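Local coordinates for putative pore-forming toxin (Bacteroides vulgatus ATCC 8482, PDB 3KOG), which is of unproven function but is probably a secreted or surface-attached protein and may act as a pore-forming toxin, at residues P23-A28 / T32-S37; Q108-K113 / T133-S138; N154-Y159 / A209-D214. One frame throughout, in Å; residues are numbered along the deposited sequence. Where two conformers were deposited one is given.

Contact 1 of 3, residues P23-A28 / T32-S37; sequences PVVIDA and TDVTQS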
loop_
_atom_site.group_PDB
_atom_site.type_symbol
_atom_site.label_atom_id
_atom_site.label_comp_id
_atom_site.label_asym_id
_atom_site.label_seq_id
_atom_site.Cartn_x
_atom_site.Cartn_y
_atom_site.Cartn_z
ATOM N N PRO A 23 8.307 4.359 0.484
ATOM C CA PRO A 23 9.017 4.714 -0.740
ATOM C C PRO A 23 10.262 3.851 -0.928
ATOM O O PRO A 23 10.938 3.505 0.050
ATOM C CB PRO A 23 9.429 6.195 -0.519
ATOM C CG PRO A 23 8.830 6.596 0.732
ATOM C CD PRO A 23 8.355 5.436 1.485
ATOM N N VAL A 24 10.481 3.446 -2.174
ATOM C CA VAL A 24 11.668 2.761 -2.631
ATOM C C VAL A 24 12.241 3.632 -3.782
ATOM O O VAL A 24 11.510 3.877 -4.767
ATOM C CB VAL A 24 11.318 1.386 -3.181
ATOM C CG1 VAL A 24 12.596 0.680 -3.700
ATOM C CG2 VAL A 24 10.557 0.522 -2.134
ATOM N N VAL A 25 13.479 4.137 -3.642
ATOM C CA VAL A 25 14.062 5.071 -4.638
ATOM C C VAL A 25 15.102 4.302 -5.458
ATOM O O VAL A 25 16.080 3.740 -4.886
ATOM C CB VAL A 25 14.736 6.314 -3.995
ATOM C CG1 VAL A 25 15.228 7.314 -5.083
ATOM C CG2 VAL A 25 13.758 7.008 -3.000
ATOM N N ILE A 26 14.907 4.304 -6.775
ATOM C CA ILE A 26 15.778 3.582 -7.699
ATOM C C ILE A 26 16.540 4.542 -8.593
ATOM O O ILE A 26 15.957 5.390 -9.286
ATOM C CB ILE A 26 14.990 2.595 -8.602
ATOM C CG1 ILE A 26 14.211 1.600 -7.768
ATOM C CG2 ILE A 26 15.922 1.880 -9.660
ATOM C CD1 ILE A 26 15.039 0.733 -6.763
ATOM N N ASP A 27 17.853 4.391 -8.597
ATOM C CA ASP A 27 18.666 5.124 -9.491
ATOM C C ASP A 27 18.703 4.335 -10.812
ATOM O O ASP A 27 19.308 3.283 -10.876
ATOM C CB ASP A 27 20.058 5.244 -8.900
ATOM C CG ASP A 27 21.028 5.914 -9.817
ATOM O OD1 ASP A 27 20.692 6.380 -10.925
ATOM O OD2 ASP A 27 22.181 5.992 -9.394
ATOM N N ALA A 28 18.065 4.872 -11.820
ATOM C CA ALA A 28 17.843 4.187 -13.105
ATOM C C ALA A 28 19.126 4.039 -13.873
ATOM O O ALA A 28 19.227 3.196 -14.796
ATOM C CB ALA A 28 16.810 4.983 -13.945
ATOM N N THR A 32 20.077 0.647 -9.066
ATOM C CA THR A 32 20.451 0.482 -7.666
ATOM C C THR A 32 19.332 1.070 -6.779
ATOM O O THR A 32 18.847 2.140 -7.081
ATOM C CB THR A 32 21.761 1.244 -7.403
ATOM O OG1 THR A 32 22.853 0.632 -8.100
ATOM C CG2 THR A 32 22.105 1.309 -5.892
ATOM N N ASP A 33 18.954 0.380 -5.720
ATOM C CA ASP A 33 18.060 0.939 -4.681
ATOM C C ASP A 33 18.886 1.905 -3.826
ATOM O O ASP A 33 19.772 1.483 -3.057
ATOM C CB ASP A 33 17.480 -0.209 -3.855
ATOM C CG ASP A 33 16.504 0.256 -2.771
ATOM O OD1 ASP A 33 16.575 1.405 -2.329
ATOM O OD2 ASP A 33 15.658 -0.544 -2.324
ATOM N N VAL A 34 18.628 3.199 -3.962
ATOM C CA VAL A 34 19.389 4.251 -3.259
ATOM C C VAL A 34 18.569 4.918 -2.161
ATOM O O VAL A 34 18.954 5.991 -1.639
ATOM C CB VAL A 34 19.963 5.295 -4.233
ATOM C CG1 VAL A 34 20.943 4.589 -5.234
ATOM C CG2 VAL A 34 18.845 6.101 -4.993
ATOM N N THR A 35 17.501 4.229 -1.750
ATOM C CA THR A 35 16.512 4.786 -0.840
ATOM C C THR A 35 17.206 5.323 0.427
ATOM O O THR A 35 16.900 6.427 0.871
ATOM C CB THR A 35 15.483 3.761 -0.382
ATOM O OG1 THR A 35 14.809 3.168 -1.517
ATOM C CG2 THR A 35 14.466 4.447 0.618
ATOM N N GLN A 36 18.116 4.541 0.993
ATOM C CA GLN A 36 18.786 4.926 2.253
ATOM C C GLN A 36 19.769 6.077 2.135
ATOM O O GLN A 36 20.161 6.660 3.154
ATOM C CB GLN A 36 19.440 3.725 2.966
ATOM C CG GLN A 36 18.464 3.022 3.834
ATOM C CD GLN A 36 19.089 2.115 4.870
ATOM O OE1 GLN A 36 19.847 2.551 5.715
ATOM N NE2 GLN A 36 18.958 0.844 4.648
ATOM N N SER A 37 20.138 6.412 0.904
ATOM C CA SER A 37 21.102 7.477 0.585
ATOM C C SER A 37 20.452 8.736 -0.033
ATOM O O SER A 37 21.113 9.774 -0.148
ATOM C CB SER A 37 22.178 6.935 -0.352
ATOM O OG SER A 37 22.773 5.761 0.232
#
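T35 reaches across to strand 18-27 and takes the place of a backbone partner for V25. Its CB lies 3.8 Å from V25 N, and from there the two branches part. OG1, beside its own backbone N (chi1 -57°), accepts a nearly straight bond, with T35 OG1 and V25 N 2.7 Å apart, and grazes V24 CA. The other branch runs toward the carbonyl of P23, where T35 CG2 lies 3.7 Å from P23 O. T35 OG1 also donates to D33 OD1 at 2.6 Å, meeting that oxygen on its syn side and 26° out of the carboxylate plane, so OG1 is gripped by one bond received and one given. D33 OD1 takes T35 N as well, so two bonds from T35 hold D33 OD1 in place and close the Asx turn, while D33 OD2 rests near V24 CG1. I26 folds its CD1 against CA and CB of D33. On the other side of the sheet V25 CG1 meets V34 CG2 at 3.8 Å, the two side chains nearly perpendicular, and V34 CG1 touches D27 CB; Y66 of strand 58-66 packs on D27 and V34. Backbone bonds continue the pairing: V34 N gives to V25 O at 2.8 Å, D27 N gives to T32 O at 2.9 Å, and T32 N returns a longer one to D27 O. This is an antiparallel beta hairpin whose second strand ends in an Asx turn at D33.

Contact 2 of 3, residues Q108-K113 / T133-S138; sequences QIETTK and TKKEGS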
loop_
_atom_site.group_PDB
_atom_site.type_symbol
_atom_site.label_atom_id
_atom_site.label_comp_id
_atom_site.label_asym_id
_atom_site.label_seq_id
_atom_site.Cartn_x
_atom_site.Cartn_y
_atom_site.Cartn_z
ATOM N N GLN A 108 -8.389 -3.691 -7.754
ATOM C CA GLN A 108 -9.471 -4.648 -7.575
ATOM C C GLN A 108 -9.059 -5.606 -6.469
ATOM O O GLN A 108 -7.866 -5.780 -6.153
ATOM C CB GLN A 108 -9.801 -5.353 -8.900
ATOM C CG GLN A 108 -8.873 -6.499 -9.249
ATOM C CD GLN A 108 -9.109 -7.054 -10.667
ATOM O OE1 GLN A 108 -8.560 -6.530 -11.651
ATOM N NE2 GLN A 108 -9.889 -8.144 -10.770
ATOM N N ILE A 109 -10.071 -6.176 -5.805
ATOM C CA ILE A 109 -9.812 -7.184 -4.783
ATOM C C ILE A 109 -9.524 -8.432 -5.563
ATOM O O ILE A 109 -10.348 -8.888 -6.362
ATOM C CB ILE A 109 -11.009 -7.397 -3.834
ATOM C CG1 ILE A 109 -11.254 -6.117 -3.024
ATOM C CG2 ILE A 109 -10.765 -8.643 -2.950
ATOM C CD1 ILE A 109 -12.679 -5.952 -2.455
ATOM N N GLU A 110 -8.356 -9.005 -5.355
ATOM C CA GLU A 110 -8.059 -10.288 -5.988
ATOM C C GLU A 110 -8.559 -11.481 -5.158
ATOM O O GLU A 110 -9.042 -12.450 -5.714
ATOM C CB GLU A 110 -6.566 -10.417 -6.171
ATOM C CG GLU A 110 -6.121 -11.691 -6.769
ATOM C CD GLU A 110 -4.630 -11.699 -6.983
ATOM O OE1 GLU A 110 -3.873 -11.505 -5.994
ATOM O OE2 GLU A 110 -4.237 -11.925 -8.139
ATOM N N THR A 111 -8.341 -11.425 -3.851
ATOM C CA THR A 111 -8.719 -12.491 -2.940
ATOM C C THR A 111 -9.188 -11.884 -1.640
ATOM O O THR A 111 -8.642 -10.861 -1.205
ATOM C CB THR A 111 -7.540 -13.462 -2.690
ATOM O OG1 THR A 111 -7.132 -13.987 -3.946
ATOM C CG2 THR A 111 -7.952 -14.619 -1.779
ATOM N N THR A 112 -10.249 -12.445 -1.052
ATOM C CA THR A 112 -10.710 -12.058 0.265
ATOM C C THR A 112 -10.565 -13.327 1.114
ATOM O O THR A 112 -10.917 -14.415 0.641
ATOM C CB THR A 112 -12.167 -11.581 0.212
ATOM O OG1 THR A 112 -12.251 -10.438 -0.636
ATOM C CG2 THR A 112 -12.694 -11.172 1.579
ATOM N N LYS A 113 -9.931 -13.204 2.279
ATOM C CA LYS A 113 -9.810 -14.307 3.259
ATOM C C LYS A 113 -10.549 -13.859 4.511
ATOM O O LYS A 113 -10.489 -12.672 4.882
ATOM C CB LYS A 113 -8.354 -14.578 3.637
ATOM C CG LYS A 113 -7.431 -14.848 2.466
ATOM C CD LYS A 113 -6.126 -15.583 2.899
ATOM C CE LYS A 113 -5.642 -15.160 4.283
ATOM N NZ LYS A 113 -4.158 -15.262 4.433
ATOM N N THR A 133 -0.672 -13.275 6.514
ATOM C CA THR A 133 0.251 -13.225 5.373
ATOM C C THR A 133 0.088 -11.970 4.473
ATOM O O THR A 133 -0.876 -11.854 3.731
ATOM C CB THR A 133 0.110 -14.447 4.445
ATOM O OG1 THR A 133 0.053 -15.651 5.210
ATOM C CG2 THR A 133 1.296 -14.497 3.509
ATOM N N LYS A 134 1.064 -11.067 4.542
ATOM C CA LYS A 134 1.206 -9.890 3.669
ATOM C C LYS A 134 1.667 -10.305 2.241
ATOM O O LYS A 134 2.803 -10.799 2.083
ATOM C CB LYS A 134 2.251 -8.966 4.329
ATOM C CG LYS A 134 2.384 -7.510 3.868
ATOM C CD LYS A 134 3.737 -6.946 4.427
ATOM C CE LYS A 134 3.879 -5.401 4.392
ATOM N N LYS A 135 0.792 -10.141 1.225
ATOM C CA LYS A 135 1.161 -10.271 -0.193
ATOM C C LYS A 135 1.515 -8.874 -0.700
ATOM O O LYS A 135 0.725 -7.933 -0.532
ATOM C CB LYS A 135 0.024 -10.888 -1.025
ATOM C CG LYS A 135 0.442 -11.207 -2.501
ATOM C CD LYS A 135 -0.756 -11.623 -3.396
ATOM C CE LYS A 135 -0.284 -12.261 -4.712
ATOM N NZ LYS A 135 -1.357 -12.945 -5.525
ATOM N N GLU A 136 2.735 -8.721 -1.219
ATOM C CA GLU A 136 3.184 -7.429 -1.733
ATOM C C GLU A 136 4.150 -7.675 -2.860
ATOM O O GLU A 136 4.747 -8.766 -2.982
ATOM C CB GLU A 136 3.783 -6.530 -0.619
ATOM C CG GLU A 136 4.436 -5.134 -1.015
ATOM C CD GLU A 136 3.535 -3.874 -0.737
ATOM O OE1 GLU A 136 3.046 -3.749 0.419
ATOM O OE2 GLU A 136 3.362 -3.008 -1.654
ATOM N N GLY A 137 4.265 -6.683 -3.719
ATOM C CA GLY A 137 5.222 -6.711 -4.786
ATOM C C GLY A 137 4.605 -6.287 -6.089
ATOM O O GLY A 137 3.553 -5.706 -6.111
ATOM N N SER A 138 5.288 -6.591 -7.174
ATOM C CA SER A 138 5.071 -5.935 -8.435
ATOM C C SER A 138 5.672 -6.809 -9.569
ATOM O O SER A 138 6.734 -7.413 -9.384
ATOM C CB SER A 138 5.751 -4.587 -8.370
ATOM O OG SER A 138 5.571 -3.849 -9.526
#
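E110 and K135 both send CG away from their own backbone N, with chi1 178° in E110 and -173° in K135, and both chains stay extended beyond it. Each thus spans much of the gap between two strands whose backbones do not pair here; the nearest CA atoms, those of K113 and T133, are 10.3 Å apart. The two side chains meet at about a right angle. K135 NZ donates to E110 OE1 at 2.9 Å, coming in on the syn side but 31° out of the carboxylate plane. The ammonium favours one oxygen: E110 OE2 stays 4.0 Å from K135 NZ, so the salt bridge is one-pronged. The last methylenes of K135 follow the nitrogen in, K135 CE lying 3.9 Å from E110 OE1. Y216 of strand 207-225 touches both E110 and K135, and V163 and E165 of strand 162-175 touch K135. Further along, K113 NZ comes to 4.3 Å from T133 OG1, a loose approach. Neither partner of the salt bridge is deeply buried, so its strength is probably moderated by solvent. E110 and T111 both face Y187 of strand 179-198, and E110 sits at the first position of a classic beta bulge. The arrangement is a surface salt bridge reaching over the face of a curled mixed sheet, between strands 98-120 and 126-143, which are not neighbours in it, with one partner springing from that bulge.

Contact 3 of 3, residues N154-Y159 / A209-D214; sequences NIIDAY and ASFTVD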
loop_
_atom_site.group_PDB
_atom_site.type_symbol
_atom_site.label_atom_id
_atom_site.label_comp_id
_atom_site.label_asym_id
_atom_site.label_seq_id
_atom_site.Cartn_x
_atom_site.Cartn_y
_atom_site.Cartn_z
ATOM N N ASN A 154 16.401 -0.402 -17.074
ATOM C CA ASN A 154 16.473 -0.385 -15.612
ATOM C C ASN A 154 15.188 0.132 -14.956
ATOM O O ASN A 154 14.739 -0.374 -13.896
ATOM C CB ASN A 154 17.678 0.471 -15.143
ATOM C CG ASN A 154 19.018 -0.231 -15.352
ATOM O OD1 ASN A 154 19.048 -1.438 -15.505
ATOM N ND2 ASN A 154 20.118 0.520 -15.361
ATOM N N ILE A 155 14.637 1.177 -15.575
ATOM C CA ILE A 155 13.371 1.739 -15.152
ATOM C C ILE A 155 12.263 0.683 -15.189
ATOM O O ILE A 155 11.503 0.487 -14.220
ATOM C CB ILE A 155 13.001 2.978 -16.030
ATOM C CG1 ILE A 155 13.997 4.108 -15.822
ATOM C CG2 ILE A 155 11.605 3.503 -15.629
ATOM C CD1 ILE A 155 13.831 5.382 -16.716
ATOM N N ILE A 156 12.140 -0.010 -16.319
ATOM C CA ILE A 156 11.107 -1.041 -16.430
ATOM C C ILE A 156 11.321 -2.164 -15.417
ATOM O O ILE A 156 10.380 -2.572 -14.750
ATOM C CB ILE A 156 10.962 -1.591 -17.890
ATOM C CG1 ILE A 156 10.655 -0.418 -18.807
ATOM C CG2 ILE A 156 9.813 -2.615 -17.938
ATOM C CD1 ILE A 156 10.776 -0.657 -20.393
ATOM N N ASP A 157 12.564 -2.607 -15.263
ATOM C CA ASP A 157 12.900 -3.699 -14.320
ATOM C C ASP A 157 12.597 -3.358 -12.858
ATOM O O ASP A 157 12.374 -4.233 -12.048
ATOM C CB ASP A 157 14.390 -4.070 -14.433
ATOM C CG ASP A 157 14.730 -4.744 -15.745
ATOM O OD1 ASP A 157 13.793 -5.187 -16.456
ATOM O OD2 ASP A 157 15.940 -4.838 -16.074
ATOM N N ALA A 158 12.570 -2.077 -12.545
ATOM C CA ALA A 158 12.341 -1.594 -11.201
ATOM C C ALA A 158 10.943 -1.942 -10.757
ATOM O O ALA A 158 10.707 -2.092 -9.562
ATOM C CB ALA A 158 12.574 -0.078 -11.133
ATOM N N TYR A 159 10.023 -2.101 -11.713
ATOM C CA TYR A 159 8.649 -2.505 -11.470
ATOM C C TYR A 159 8.411 -4.028 -11.565
ATOM O O TYR A 159 7.247 -4.498 -11.433
ATOM C CB TYR A 159 7.705 -1.760 -12.441
ATOM C CG TYR A 159 7.666 -0.291 -12.181
ATOM C CD1 TYR A 159 8.561 0.536 -12.799
ATOM C CD2 TYR A 159 6.776 0.278 -11.272
ATOM C CE1 TYR A 159 8.584 1.848 -12.558
ATOM C CE2 TYR A 159 6.776 1.645 -11.063
ATOM C CZ TYR A 159 7.693 2.412 -11.711
ATOM O OH TYR A 159 7.771 3.778 -11.542
ATOM N N ALA A 209 8.582 4.877 -24.263
ATOM C CA ALA A 209 8.145 3.506 -23.992
ATOM C C ALA A 209 6.883 3.495 -23.095
ATOM O O ALA A 209 6.619 4.454 -22.360
ATOM C CB ALA A 209 9.286 2.751 -23.291
ATOM N N SER A 210 6.139 2.383 -23.150
ATOM C CA SER A 210 4.961 2.178 -22.292
ATOM C C SER A 210 5.008 0.766 -21.722
ATOM O O SER A 210 5.374 -0.171 -22.412
ATOM C CB SER A 210 3.676 2.347 -23.098
ATOM O OG SER A 210 2.579 2.101 -22.263
ATOM N N PHE A 211 4.651 0.621 -20.470
ATOM C CA PHE A 211 4.615 -0.705 -19.845
ATOM C C PHE A 211 3.507 -0.749 -18.812
ATOM O O PHE A 211 3.043 0.321 -18.316
ATOM C CB PHE A 211 5.974 -1.081 -19.262
ATOM C CG PHE A 211 6.444 -0.179 -18.127
ATOM C CD1 PHE A 211 7.027 1.034 -18.399
ATOM C CD2 PHE A 211 6.321 -0.586 -16.829
ATOM C CE1 PHE A 211 7.473 1.873 -17.381
ATOM C CE2 PHE A 211 6.770 0.218 -15.795
ATOM C CZ PHE A 211 7.351 1.453 -16.087
ATOM N N THR A 212 3.040 -1.974 -18.531
ATOM C CA THR A 212 1.928 -2.170 -17.616
ATOM C C THR A 212 2.376 -3.030 -16.442
ATOM O O THR A 212 3.036 -4.057 -16.626
ATOM C CB THR A 212 0.733 -2.825 -18.340
ATOM O OG1 THR A 212 0.328 -1.982 -19.439
ATOM C CG2 THR A 212 -0.450 -3.039 -17.346
ATOM N N VAL A 213 2.000 -2.604 -15.248
ATOM C CA VAL A 213 2.402 -3.267 -14.011
ATOM C C VAL A 213 1.222 -3.778 -13.176
ATOM O O VAL A 213 0.292 -3.012 -12.881
ATOM C CB VAL A 213 3.180 -2.319 -13.146
ATOM C CG1 VAL A 213 3.674 -3.044 -11.881
ATOM C CG2 VAL A 213 4.348 -1.683 -13.982
ATOM N N ASP A 214 1.297 -5.032 -12.742
ATOM C CA ASP A 214 0.409 -5.492 -11.695
ATOM C C ASP A 214 1.146 -5.429 -10.374
ATOM O O ASP A 214 2.236 -5.983 -10.223
ATOM C CB ASP A 214 -0.065 -6.942 -11.912
ATOM C CG ASP A 214 -1.175 -7.075 -12.942
ATOM O OD1 ASP A 214 -1.802 -6.071 -13.388
ATOM O OD2 ASP A 214 -1.475 -8.238 -13.242
#
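The ring of F211 carries I156 over one face and Y159 at its edge. I156 CG1 stands 3.9 Å above the plane, displaced toward the rim at F211 CD1, and makes a CH-pi contact 4.3 Å from the ring centroid, 23° off the normal. I156 CG2 lies near CG and CD2 of the same ring, so both branches of the isoleucine rest on it, the two side chains running past each other in opposite directions. At the edge, F211 CE2 comes within 3.5 Å of Y159 CD1. The two rings are oblique, their centroids 5.2 Å apart and their planes at 53°. F211 holds its CG between the backbone N and the carbonyl carbon (chi1 64°), which turns the ring toward helix 150-158. One turn after I156, Y159 also receives V213: V213 CG2 packs 3.7 Å from Y159 CB and continues onto Y159 CG, while V213 CG1 nears Y159 O. Y194 of strand 179-198 meets both aromatic rings, and I196 of that strand touches I156 and F211. I93 of strand 85-94 also lies against Y159. No hydrogen bond crosses between 154-159 and 209-214. Between these two segments, shape fit and dispersion in a buried apolar and aromatic core probably do the work, while polar holds on the helix end come from outside, among them the bond from S138 OG to Y159 O.

Overall arrangement
The three contacts follow one another along the chain and all reach the same mixed sheet. Contacts 1 and 3 have centres 16 Å apart and touch through the loop after strand 18-27: A28 O lies 2.9 Å from N154 ND2, a probable hydrogen bond, and A28 CB packs on I155 CG1 at 3.5 Å. Contacts 2 and 3, centres 20 Å apart, join at S138, where S138 OG is 2.6 Å from Y159 O, also a probable hydrogen bond. Contacts 1 and 2 do not touch, their nearest atoms being about 8 Å apart. Bound glycerol, probably from the crystallisation liquor, is near D33, S138 and Y159, but does not by itself establish a functional site.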